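PDB 3G5W: multicopper oxidase type 1 from Nitrosomonas europaea, which binds copper ions and, as a two-domain laccase-like multicopper oxidase, probably couples oxidation of its substrates to the reduction of dioxygen. Local coordinates for residues Leu190-Ala195 / Tyr236-Asn241; Val199-Thr204 / Ile250-Asp255. All coordinates share one frame; numbering follows the deposited sequence.

Interaction 1 of 2, residues Leu190-Ala195 / Tyr236-Asn241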
ATOM      1  N   LEU A 190      17.415   9.399  -5.741  1.00 16.87           N
ATOM      2  CA  LEU A 190      16.508   8.660  -6.607  1.00 16.64           C
ATOM      3  C   LEU A 190      15.109   9.252  -6.517  1.00 16.75           C
ATOM      4  O   LEU A 190      14.465   9.217  -5.461  1.00 16.50           O
ATOM      5  CB  LEU A 190      16.470   7.174  -6.241  1.00 17.11           C
ATOM      6  CG  LEU A 190      17.781   6.406  -6.044  1.00 17.50           C
ATOM      7  CD1 LEU A 190      17.472   4.976  -5.594  1.00 19.67           C
ATOM      8  CD2 LEU A 190      18.642   6.415  -7.303  1.00 19.11           C
ATOM      9  N   ARG A 191      14.641   9.799  -7.630  1.00 16.51           N
ATOM     10  CA  ARG A 191      13.308  10.385  -7.683  1.00 16.69           C
ATOM     11  C   ARG A 191      12.341   9.319  -8.208  1.00 16.52           C
ATOM     12  O   ARG A 191      12.274   9.065  -9.414  1.00 16.53           O
ATOM     13  CB  ARG A 191      13.317  11.645  -8.554  1.00 16.78           C
ATOM     14  CG  ARG A 191      14.321  12.720  -8.090  1.00 17.37           C
ATOM     15  CD  ARG A 191      14.316  13.924  -9.031  1.00 17.88           C
ATOM     16  NE  ARG A 191      15.253  14.979  -8.625  1.00 18.37           N
ATOM     17  CZ  ARG A 191      14.899  16.157  -8.118  1.00 18.96           C
ATOM     18  NH1 ARG A 191      13.618  16.459  -7.921  1.00 17.95           N
ATOM     19  NH2 ARG A 191      15.838  17.049  -7.810  1.00 20.03           N
ATOM     20  N   LEU A 192      11.632   8.665  -7.287  1.00 16.04           N
ATOM     21  CA  LEU A 192      10.737   7.566  -7.636  1.00 16.00           C
ATOM     22  C   LEU A 192       9.359   8.124  -7.941  1.00 16.13           C
ATOM     23  O   LEU A 192       8.805   8.881  -7.146  1.00 16.46           O
ATOM     24  CB  LEU A 192      10.639   6.549  -6.483  1.00 15.82           C
ATOM     25  CG  LEU A 192      11.930   5.992  -5.862  1.00 16.23           C
ATOM     26  CD1 LEU A 192      11.597   5.021  -4.730  1.00 16.30           C
ATOM     27  CD2 LEU A 192      12.822   5.328  -6.912  1.00 15.43           C
ATOM     28  N   ILE A 193       8.811   7.755  -9.096  1.00 16.10           N
ATOM     29  CA  ILE A 193       7.489   8.222  -9.507  1.00 16.16           C
ATOM     30  C   ILE A 193       6.589   7.018  -9.772  1.00 16.73           C
ATOM     31  O   ILE A 193       6.929   6.147 -10.568  1.00 16.54           O
ATOM     32  CB  ILE A 193       7.556   9.169 -10.747  1.00 16.03           C
ATOM     33  CG1 ILE A 193       8.556  10.319 -10.494  1.00 15.74           C
ATOM     34  CG2 ILE A 193       6.153   9.719 -11.071  1.00 14.82           C
ATOM     35  CD1 ILE A 193       8.870  11.200 -11.714  1.00 16.87           C
ATOM     36  N   GLY A 194       5.464   6.964  -9.061  1.00 17.26           N
ATOM     37  CA  GLY A 194       4.496   5.881  -9.210  1.00 17.66           C
ATOM     38  C   GLY A 194       3.572   6.156 -10.382  1.00 18.12           C
ATOM     39  O   GLY A 194       2.452   6.634 -10.208  1.00 17.98           O
ATOM     40  N   ALA A 195       4.058   5.864 -11.581  1.00 18.60           N
ATOM     41  CA  ALA A 195       3.307   6.125 -12.806  1.00 19.62           C
ATOM     42  C   ALA A 195       2.299   5.016 -13.097  1.00 20.49           C
ATOM     43  O   ALA A 195       1.395   5.191 -13.926  1.00 21.82           O
ATOM     44  CB  ALA A 195       4.268   6.315 -13.983  1.00 19.08           C
ATOM     45  N   TYR A 236       8.412   9.786  -4.272  1.00 18.04           N
ATOM     46  CA  TYR A 236       9.342   9.814  -3.158  1.00 18.65           C
ATOM     47  C   TYR A 236      10.750  10.082  -3.663  1.00 18.91           C
ATOM     48  O   TYR A 236      11.201   9.434  -4.609  1.00 19.09           O
ATOM     49  CB  TYR A 236       9.302   8.490  -2.393  1.00 18.99           C
ATOM     50  CG  TYR A 236       8.054   8.332  -1.553  1.00 19.64           C
ATOM     51  CD1 TYR A 236       7.965   8.921  -0.294  1.00 19.55           C
ATOM     52  CD2 TYR A 236       6.959   7.607  -2.019  1.00 20.00           C
ATOM     53  CE1 TYR A 236       6.820   8.790   0.488  1.00 20.50           C
ATOM     54  CE2 TYR A 236       5.803   7.467  -1.243  1.00 20.67           C
ATOM     55  CZ  TYR A 236       5.745   8.059   0.010  1.00 20.64           C
ATOM     56  OH  TYR A 236       4.610   7.936   0.789  1.00 20.23           O
ATOM     57  N   ASP A 237      11.433  11.046  -3.043  1.00 18.89           N
ATOM     58  CA  ASP A 237      12.861  11.243  -3.282  1.00 19.07           C
ATOM     59  C   ASP A 237      13.645  10.525  -2.197  1.00 18.98           C
ATOM     60  O   ASP A 237      13.494  10.813  -1.003  1.00 18.79           O
ATOM     61  CB  ASP A 237      13.240  12.732  -3.312  1.00 19.14           C
ATOM     62  CG  ASP A 237      12.586  13.489  -4.468  1.00 20.65           C
ATOM     63  OD1 ASP A 237      13.209  14.438  -4.981  1.00 22.72           O
ATOM     64  OD2 ASP A 237      11.444  13.157  -4.858  1.00 24.39           O
ATOM     65  N   VAL A 238      14.482   9.591  -2.626  1.00 18.98           N
ATOM     66  CA  VAL A 238      15.286   8.794  -1.713  1.00 19.37           C
ATOM     67  C   VAL A 238      16.742   9.184  -1.893  1.00 19.33           C
ATOM     68  O   VAL A 238      17.278   9.109  -3.004  1.00 19.74           O
ATOM     69  CB  VAL A 238      15.103   7.282  -1.966  1.00 19.42           C
ATOM     70  CG1 VAL A 238      15.909   6.462  -0.957  1.00 20.06           C
ATOM     71  CG2 VAL A 238      13.624   6.900  -1.890  1.00 19.41           C
ATOM     72  N   ILE A 239      17.368   9.614  -0.802  1.00 19.34           N
ATOM     73  CA  ILE A 239      18.783   9.976  -0.830  1.00 19.60           C
ATOM     74  C   ILE A 239      19.637   8.854  -0.220  1.00 19.69           C
ATOM     75  O   ILE A 239      19.334   8.346   0.864  1.00 19.20           O
ATOM     76  CB  ILE A 239      19.035  11.380  -0.200  1.00 19.80           C
ATOM     77  CG1 ILE A 239      18.738  12.464  -1.243  1.00 21.48           C
ATOM     78  CG2 ILE A 239      20.504  11.547   0.225  1.00 20.12           C
ATOM     79  CD1 ILE A 239      17.501  13.263  -1.007  1.00 23.83           C
ATOM     80  N   LEU A 240      20.672   8.446  -0.951  1.00 19.85           N
ATOM     81  CA  LEU A 240      21.551   7.367  -0.524  1.00 20.71           C
ATOM     82  C   LEU A 240      22.997   7.853  -0.504  1.00 20.99           C
ATOM     83  O   LEU A 240      23.489   8.396  -1.500  1.00 20.53           O
ATOM     84  CB  LEU A 240      21.430   6.165  -1.480  1.00 20.98           C
ATOM     85  CG  LEU A 240      20.097   5.479  -1.807  1.00 22.13           C
ATOM     86  CD1 LEU A 240      20.242   4.643  -3.088  1.00 24.45           C
ATOM     87  CD2 LEU A 240      19.655   4.584  -0.680  1.00 23.14           C
ATOM     88  N   ASN A 241      23.673   7.664   0.626  1.00 21.72           N
ATOM     89  CA  ASN A 241      25.104   7.963   0.721  1.00 22.51           C
ATOM     90  C   ASN A 241      25.870   6.760   0.194  1.00 22.30           C
ATOM     91  O   ASN A 241      25.702   5.645   0.697  1.00 21.99           O
ATOM     92  CB  ASN A 241      25.524   8.283   2.165  1.00 23.20           C
ATOM     93  CG  ASN A 241      24.840   9.526   2.726  1.00 26.22           C
ATOM     94  OD1 ASN A 241      24.570  10.494   2.008  1.00 29.51           O
ATOM     95  ND2 ASN A 241      24.554   9.503   4.029  1.00 28.61           N
TER
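D237 OD1 is shared by two arginines: it sits over one face of the R191 guanidinium, 3.6 Å from R191 NH1, and makes a salt bridge with R189 NH1. The guanidinium and carboxylate planes are turned 70° apart and no N-H of R191 points at the oxygen, so this pairing is one of charge alone. The R191 chain is extended from CG to NE, which carries the guanidinium off the face of the sheet to D138 OD1, its salt-bridge partner at NE, while T99 OG1 bonds both R191 NH1 and D237 OD2. An alanine at R191 would probably leave D138 without its mate, take one partner from T99 and leave the D237 carboxylate more dependent on R189.

The backbones form an antiparallel ladder. L190 N donates to V238 O at 2.8 Å and V238 N returns a bond to L190 O at 2.9 Å; L192 and Y236 repeat the exchange. R191 and D237 form the non-hydrogen-bonded pair between them, where a CA-H...O contact joins D237 CA to L190 O, 3.4 Å apart.

The leucines and V238 occupy the other face of the sheet. L190 CD1 meets L240 CD1 tip to tip at 3.8 Å. V238 CG2, anti to its carbonyl carbon and beside the backbone N, reaches L192 CD1 at 4.0 Å. Y236 joins the same face, but its ring leads away from the neighbouring strand. The contact thus splits its chemistry by face: a buried charge network on the R191 and D237 side, and hydrocarbon on the side that meets strand 227-230.

Interaction 2 of 2, residues Val199-Thr204 / Ile250-Asp255. With C2O (Cu-O-Cu linkage), chain P; C1O (Cu-O linkage), chain H.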
ATOM      1  N   VAL A 199       0.970  -0.664  -6.413  1.00 18.18           N
ATOM      2  CA  VAL A 199       1.932  -0.264  -5.393  1.00 17.65           C
ATOM      3  C   VAL A 199       3.263  -0.980  -5.684  1.00 17.16           C
ATOM      4  O   VAL A 199       3.276  -2.145  -6.089  1.00 16.68           O
ATOM      5  CB  VAL A 199       1.415  -0.640  -3.975  1.00 18.10           C
ATOM      6  CG1 VAL A 199       2.360  -0.135  -2.916  1.00 18.83           C
ATOM      7  CG2 VAL A 199       0.019  -0.068  -3.739  1.00 17.84           C
ATOM      8  N   HIS A 200       4.374  -0.275  -5.508  1.00 16.52           N
ATOM      9  CA  HIS A 200       5.697  -0.863  -5.662  1.00 16.31           C
ATOM     10  C   HIS A 200       6.431  -0.716  -4.341  1.00 16.12           C
ATOM     11  O   HIS A 200       6.200   0.251  -3.617  1.00 16.40           O
ATOM     12  CB  HIS A 200       6.474  -0.163  -6.785  1.00 16.21           C
ATOM     13  CG  HIS A 200       5.742  -0.145  -8.089  1.00 16.64           C
ATOM     14  ND1 HIS A 200       5.724  -1.225  -8.945  1.00 18.20           N
ATOM     15  CD2 HIS A 200       4.969   0.805  -8.664  1.00 16.43           C
ATOM     16  CE1 HIS A 200       4.976  -0.937  -9.996  1.00 16.84           C
ATOM     17  NE2 HIS A 200       4.505   0.288  -9.849  1.00 18.65           N
ATOM     18  N   ALA A 201       7.302  -1.674  -4.039  1.00 16.25           N
ATOM     19  CA  ALA A 201       8.102  -1.665  -2.807  1.00 16.20           C
ATOM     20  C   ALA A 201       9.593  -1.655  -3.164  1.00 16.02           C
ATOM     21  O   ALA A 201      10.202  -2.716  -3.329  1.00 16.18           O
ATOM     22  CB  ALA A 201       7.763  -2.874  -1.964  1.00 16.41           C
ATOM     23  N   ILE A 202      10.169  -0.463  -3.306  1.00 16.04           N
ATOM     24  CA  ILE A 202      11.513  -0.340  -3.856  1.00 16.25           C
ATOM     25  C   ILE A 202      12.561  -0.557  -2.774  1.00 16.39           C
ATOM     26  O   ILE A 202      12.692   0.247  -1.845  1.00 15.88           O
ATOM     27  CB  ILE A 202      11.757   1.002  -4.611  1.00 16.30           C
ATOM     28  CG1 ILE A 202      10.735   1.207  -5.743  1.00 16.76           C
ATOM     29  CG2 ILE A 202      13.191   1.068  -5.158  1.00 16.89           C
ATOM     30  CD1 ILE A 202      10.688   0.083  -6.775  1.00 18.51           C
ATOM     31  N   HIS A 203      13.307  -1.645  -2.930  1.00 16.14           N
ATOM     32  CA  HIS A 203      14.304  -2.055  -1.965  1.00 16.75           C
ATOM     33  C   HIS A 203      15.724  -1.908  -2.534  1.00 17.15           C
ATOM     34  O   HIS A 203      15.994  -2.353  -3.650  1.00 16.91           O
ATOM     35  CB  HIS A 203      14.015  -3.497  -1.533  1.00 16.58           C
ATOM     36  CG  HIS A 203      15.084  -4.084  -0.673  1.00 16.56           C
ATOM     37  ND1 HIS A 203      15.488  -3.500   0.508  1.00 16.74           N
ATOM     38  CD2 HIS A 203      15.856  -5.183  -0.835  1.00 16.67           C
ATOM     39  CE1 HIS A 203      16.461  -4.218   1.041  1.00 16.97           C
ATOM     40  NE2 HIS A 203      16.702  -5.245   0.247  1.00 16.15           N
ATOM     41  N   THR A 204      16.612  -1.259  -1.772  1.00 17.21           N
ATOM     42  CA  THR A 204      18.016  -1.086  -2.171  1.00 17.54           C
ATOM     43  C   THR A 204      18.969  -1.824  -1.217  1.00 17.35           C
ATOM     44  O   THR A 204      18.955  -1.588  -0.006  1.00 17.46           O
ATOM     45  CB  THR A 204      18.406   0.422  -2.254  1.00 17.76           C
ATOM     46  OG1 THR A 204      17.481   1.120  -3.102  1.00 18.86           O
ATOM     47  CG2 THR A 204      19.836   0.603  -2.817  1.00 17.92           C
ATOM     48  N   ILE A 250      18.951  -3.047  -6.735  1.00 20.12           N
ATOM     49  CA  ILE A 250      17.778  -2.263  -6.385  1.00 20.11           C
ATOM     50  C   ILE A 250      16.616  -2.830  -7.198  1.00 19.48           C
ATOM     51  O   ILE A 250      16.733  -3.013  -8.410  1.00 18.67           O
ATOM     52  CB  ILE A 250      17.979  -0.732  -6.591  1.00 20.76           C
ATOM     53  CG1 ILE A 250      16.631  -0.018  -6.756  1.00 21.44           C
ATOM     54  CG2 ILE A 250      18.899  -0.440  -7.768  1.00 22.57           C
ATOM     55  CD1 ILE A 250      16.733   1.475  -6.586  1.00 24.09           C
ATOM     56  N   HIS A 251      15.519  -3.151  -6.517  1.00 18.46           N
ATOM     57  CA  HIS A 251      14.403  -3.841  -7.157  1.00 18.22           C
ATOM     58  C   HIS A 251      13.103  -3.687  -6.379  1.00 17.83           C
ATOM     59  O   HIS A 251      13.109  -3.380  -5.184  1.00 16.85           O
ATOM     60  CB  HIS A 251      14.723  -5.336  -7.333  1.00 18.48           C
ATOM     61  CG  HIS A 251      14.847  -6.086  -6.043  1.00 19.21           C
ATOM     62  ND1 HIS A 251      13.806  -6.808  -5.502  1.00 20.57           N
ATOM     63  CD2 HIS A 251      15.881  -6.212  -5.177  1.00 20.38           C
ATOM     64  CE1 HIS A 251      14.196  -7.359  -4.365  1.00 20.97           C
ATOM     65  NE2 HIS A 251      15.449  -7.011  -4.142  1.00 20.89           N
ATOM     66  N   ASP A 252      11.994  -3.910  -7.077  1.00 17.16           N
ATOM     67  CA  ASP A 252      10.693  -3.991  -6.449  1.00 17.52           C
ATOM     68  C   ASP A 252      10.678  -5.274  -5.630  1.00 17.74           C
ATOM     69  O   ASP A 252      11.041  -6.350  -6.131  1.00 18.09           O
ATOM     70  CB  ASP A 252       9.599  -4.024  -7.520  1.00 17.10           C
ATOM     71  CG  ASP A 252       8.222  -3.731  -6.961  1.00 17.40           C
ATOM     72  OD1 ASP A 252       7.986  -3.940  -5.747  1.00 16.64           O
ATOM     73  OD2 ASP A 252       7.366  -3.299  -7.750  1.00 17.44           O
ATOM     74  N   HIS A 253      10.284  -5.158  -4.368  1.00 18.27           N
ATOM     75  CA  HIS A 253      10.222  -6.321  -3.493  1.00 18.97           C
ATOM     76  C   HIS A 253       8.882  -7.051  -3.556  1.00 19.64           C
ATOM     77  O   HIS A 253       8.694  -8.066  -2.879  1.00 19.69           O
ATOM     78  CB  HIS A 253      10.596  -5.971  -2.048  1.00 18.64           C
ATOM     79  CG  HIS A 253      11.252  -7.103  -1.317  1.00 19.26           C
ATOM     80  ND1 HIS A 253      10.571  -8.244  -0.949  1.00 19.40           N
ATOM     81  CD2 HIS A 253      12.527  -7.272  -0.892  1.00 20.20           C
ATOM     82  CE1 HIS A 253      11.398  -9.071  -0.337  1.00 19.72           C
ATOM     83  NE2 HIS A 253      12.590  -8.502  -0.281  1.00 20.79           N
ATOM     84  N   VAL A 254       7.939  -6.545  -4.354  1.00 20.08           N
ATOM     85  CA  VAL A 254       6.804  -7.395  -4.713  1.00 20.64           C
ATOM     86  C   VAL A 254       7.247  -8.334  -5.825  1.00 21.09           C
ATOM     87  O   VAL A 254       7.595  -7.912  -6.941  1.00 20.66           O
ATOM     88  CB  VAL A 254       5.424  -6.660  -4.907  1.00 20.84           C
ATOM     89  CG1 VAL A 254       5.509  -5.143  -4.709  1.00 20.72           C
ATOM     90  CG2 VAL A 254       4.686  -7.088  -6.178  1.00 21.09           C
ATOM     91  N   ASP A 255       7.312  -9.610  -5.463  1.00 21.85           N
ATOM     92  CA  ASP A 255       8.032 -10.612  -6.237  1.00 22.78           C
ATOM     93  C   ASP A 255       7.439 -10.825  -7.618  1.00 22.66           C
ATOM     94  O   ASP A 255       8.158 -11.166  -8.551  1.00 22.74           O
ATOM     95  CB  ASP A 255       8.115 -11.927  -5.464  1.00 23.40           C
ATOM     96  CG  ASP A 255       8.998 -11.824  -4.220  1.00 26.22           C
ATOM     97  OD1 ASP A 255       9.893 -10.942  -4.172  1.00 28.75           O
ATOM     98  OD2 ASP A 255       8.798 -12.634  -3.285  1.00 28.90           O
TER
HETATM   99 CU2  C2O P 362      16.939  -7.962  -3.134  1.00 22.05          CU
HETATM  100 CU3  C2O P 362      14.353  -9.024   1.037  1.00 20.23          CU
HETATM  101  O1  C2O P 362      15.631  -8.623  -1.291  1.00 23.41           O
HETATM  102 CU4  C1O H   2      17.720  -6.827   0.677  1.00 22.97          CU
HETATM  103  O3  C1O H   2      19.502  -5.470   2.383  1.00 14.19           O
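H200 and D252 meet through a His-carboxylate hydrogen bond: H200 ND1 donates to D252 OD2 at 2.9 Å, with the oxygen in the plane of the imidazole. The same oxygen is bonded to H257 ND1. D252 OD1 takes two backbone N-H groups from opposite faces of the carboxylate plane: A201 N at 2.9 Å and V254 N at 3.0 Å, the latter closing an Asx turn. Both carboxylate oxygens are therefore doubly gripped, which should hold the group firmly against rotation.

In the backbone, H203 and H251 exchange two hydrogen bonds, and H253 N donates to A201 O at 2.7 Å. The H203, H251 and H253 imidazoles cluster around three copper atoms. H251 CG lies between backbone N and carbonyl carbon (chi1 66°), turning ND1 to donate to D252 O from above the carbonyl plane. H251 NE2 binds one copper of the Cu-O-Cu linkage at 2.0 Å and H253 NE2 the other at 2.3 Å. H203 NE2 ligates the Cu-O copper at 1.9 Å, its ND1 being hydrogen-bonded to D226 O. H253 presents its edge to the H203 face in an offset edge-to-face pair.

H205 shares the H251 copper, and H59, H61, H103 and H105 of the second subunit supply further ligands, so the cluster lies between subunits. Both strands are inner ones in their sheet: strand 227-230 flanks strand 200-204, and strand 269-274 flanks strand 247-252.

In the fold
Interactions 1 and 2 lie one in each of the two facing sheets of one cupredoxin-type beta sandwich, their centres about 12 Å apart. Along the chain their segments alternate: 190-195, 199-204, 236-241, 250-255. Strand 187-194 of one sheet is followed by 200-204 of the other, and 235-241 likewise by 247-252, so interaction 1 pairs the strands that precede the two crossings and interaction 2 those that follow. The sheets touch through hydrocarbon: L190 CD1 packs on I250 CD1 at 3.7 Å, L192 on I202, and L240 on T204. Interaction 1 thus lies behind interaction 2, away from the metal sites, while interaction 2 carries the histidines that bind copper with the second subunit.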